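Side-chain contact in NusG domain II-containing protein (Ruminococcus gnavus, PDB 4ESN), which is of unknown function but binds a zinc ion and belongs to the NusG domain II family: residues 48-52 with 53-57. Sequence-based numbering, arbitrary orientation.
Sequences LRIQN and GQAKM
Arg49 and Lys56 pair through their backbones: Arg49 N gives a nearly straight bond to Lys56 O at 2.8 Å, and Lys56 N returns one to Arg49 O at 2.9 Å. Nearer the turn Gln51 and Gln54 repeat the exchange, Gln51 N reaching Gln54 O at 2.9 Å, while Gln54 N meets Gln51 O at 3.1 Å, the bond that closes the turn. Asn52 and Gly53 fill the bend, both with positive phi, and Asn52 N is taken by Asp37 OD1.

On the face that carries Arg49 and Gln51, the arginine chain bends at chi2 (55°) and runs along its own strand, where NE and NH2 approach Gln51 OE1 side-on, NH2 at 2.8 Å. Both bonds are bent, and NE comes from above the amide plane, yet two donors share the one oxygen. NH1 goes to Thr39 OG1 on the adjoining strand. With an alanine here, Gln51 OE1 would probably lose both donors, leaving its amide freer to turn, and Thr39 would lose a partner. In one of its two conformers, Lys56 NZ, on the same face, leads away and hydrogen-bonds to Gln70 O.

The other face is apolar. With CG anti to the backbone N (chi1 -176°), Leu48 brings CD1 against Ala55 CB at 4.1 Å and close to Lys56 O; Ile50 CG1 meets the same methyl from further along the strand. Leu48 also packs on Ile40, Ile42 and Val89. Selenomethionine Met57 lies against Val87, Val89 and Cys67, one of the zinc-binding cysteines; the Met57 side chain is about 6 Å from the zinc ion. Strands 46-51 and 54-60 thus form a beta hairpin with a two-residue loop, a type I' turn from Gln51 to Gln54, within the three-stranded antiparallel sheet of this NusG domain II fold.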
loop_
_atom_site.group_PDB
_atom_site.type_symbol
_atom_site.label_atom_id
_atom_site.label_comp_id
_atom_site.label_asym_id
_atom_site.label_seq_id
_atom_site.Cartn_x
_atom_site.Cartn_y
_atom_site.Cartn_z
ATOM N N LEU A 48 -6.623 -12.948 -1.310
ATOM C CA LEU A 48 -5.216 -12.867 -1.702
ATOM C C LEU A 48 -4.714 -14.215 -2.114
ATOM O O LEU A 48 -4.977 -15.200 -1.440
ATOM C CB LEU A 48 -4.386 -12.341 -0.520
ATOM C CG LEU A 48 -2.896 -12.095 -0.783
ATOM C CD1 LEU A 48 -2.699 -10.837 -1.635
ATOM C CD2 LEU A 48 -2.138 -11.992 0.529
ATOM N N ARG A 49 -3.965 -14.270 -3.216
ATOM C CA ARG A 49 -3.369 -15.528 -3.651
ATOM C C ARG A 49 -1.830 -15.430 -3.550
ATOM O O ARG A 49 -1.214 -14.486 -4.073
ATOM C CB ARG A 49 -3.822 -15.866 -5.080
ATOM C CG ARG A 49 -3.192 -17.152 -5.720
ATOM C CD ARG A 49 -3.364 -18.443 -4.916
ATOM N NE ARG A 49 -2.516 -19.526 -5.440
ATOM C CZ ARG A 49 -2.402 -20.744 -4.914
ATOM N NH1 ARG A 49 -3.114 -21.086 -3.851
ATOM N NH2 ARG A 49 -1.599 -21.638 -5.470
ATOM N N ILE A 50 -1.222 -16.374 -2.828
ATOM C CA ILE A 50 0.220 -16.480 -2.778
ATOM C C ILE A 50 0.550 -17.654 -3.685
ATOM O O ILE A 50 0.085 -18.769 -3.459
ATOM C CB ILE A 50 0.827 -16.577 -1.361
ATOM C CG1 ILE A 50 0.566 -15.261 -0.586
ATOM C CG2 ILE A 50 2.355 -16.876 -1.463
ATOM C CD1 ILE A 50 0.740 -15.362 0.840
ATOM N N GLN A 51 1.294 -17.386 -4.750
ATOM C CA GLN A 51 1.629 -18.385 -5.750
ATOM C C GLN A 51 2.952 -18.050 -6.368
ATOM O O GLN A 51 3.171 -16.894 -6.752
ATOM C CB GLN A 51 0.525 -18.399 -6.815
ATOM C CG GLN A 51 0.656 -19.465 -7.893
ATOM C CD GLN A 51 -0.692 -19.718 -8.509
ATOM O OE1 GLN A 51 -1.446 -20.565 -8.041
ATOM N NE2 GLN A 51 -1.062 -18.946 -9.529
ATOM N N ASN A 52 3.833 -19.060 -6.489
ATOM C CA ASN A 52 5.166 -18.934 -7.086
ATOM C C ASN A 52 5.995 -17.782 -6.456
ATOM O O ASN A 52 6.645 -17.031 -7.181
ATOM C CB ASN A 52 5.052 -18.763 -8.600
ATOM C CG ASN A 52 4.366 -19.911 -9.298
ATOM O OD1 ASN A 52 4.370 -21.063 -8.844
ATOM N ND2 ASN A 52 3.798 -19.620 -10.450
ATOM N N GLY A 53 5.951 -17.664 -5.123
ATOM C CA GLY A 53 6.711 -16.662 -4.376
ATOM C C GLY A 53 6.191 -15.239 -4.500
ATOM O O GLY A 53 6.897 -14.294 -4.151
ATOM N N GLN A 54 4.953 -15.074 -4.991
ATOM C CA GLN A 54 4.342 -13.757 -5.199
ATOM C C GLN A 54 2.972 -13.670 -4.580
ATOM O O GLN A 54 2.254 -14.665 -4.598
ATOM C CB GLN A 54 4.173 -13.516 -6.711
ATOM C CG GLN A 54 5.434 -13.202 -7.479
ATOM C CD GLN A 54 5.143 -13.118 -8.950
ATOM O OE1 GLN A 54 4.310 -13.857 -9.508
ATOM N NE2 GLN A 54 5.846 -12.238 -9.617
ATOM N N ALA A 55 2.570 -12.457 -4.138
ATOM C CA ALA A 55 1.252 -12.176 -3.607
ATOM C C ALA A 55 0.475 -11.327 -4.612
ATOM O O ALA A 55 1.013 -10.368 -5.167
ATOM C CB ALA A 55 1.346 -11.468 -2.252
ATOM N N LYS A 56 -0.778 -11.693 -4.859
ATOM C CA LYS A 56 -1.655 -10.997 -5.807
ATOM C C LYS A 56 -3.080 -10.984 -5.269
ATOM O O LYS A 56 -3.520 -11.992 -4.721
ATOM C CB LYS A 56 -1.602 -11.732 -7.175
ATOM C CG LYS A 56 -2.439 -11.138 -8.310
ATOM C CD LYS A 56 -1.661 -10.144 -9.158
ATOM C CE LYS A 56 -2.440 -9.714 -10.378
ATOM N NZ LYS A 56 -1.665 -8.773 -11.232
HETATM N N MSE A 57 -3.800 -9.887 -5.442
HETATM C CA MSE A 57 -5.213 -9.825 -5.049
HETATM C C MSE A 57 -5.977 -10.535 -6.153
HETATM O O MSE A 57 -6.021 -10.035 -7.278
HETATM C CB MSE A 57 -5.715 -8.383 -4.849
HETATM C CG MSE A 57 -7.055 -8.357 -4.091
HETATM SE SE MSE A 57 -6.818 -8.854 -2.201
HETATM C CE MSE A 57 -6.013 -7.137 -1.566
#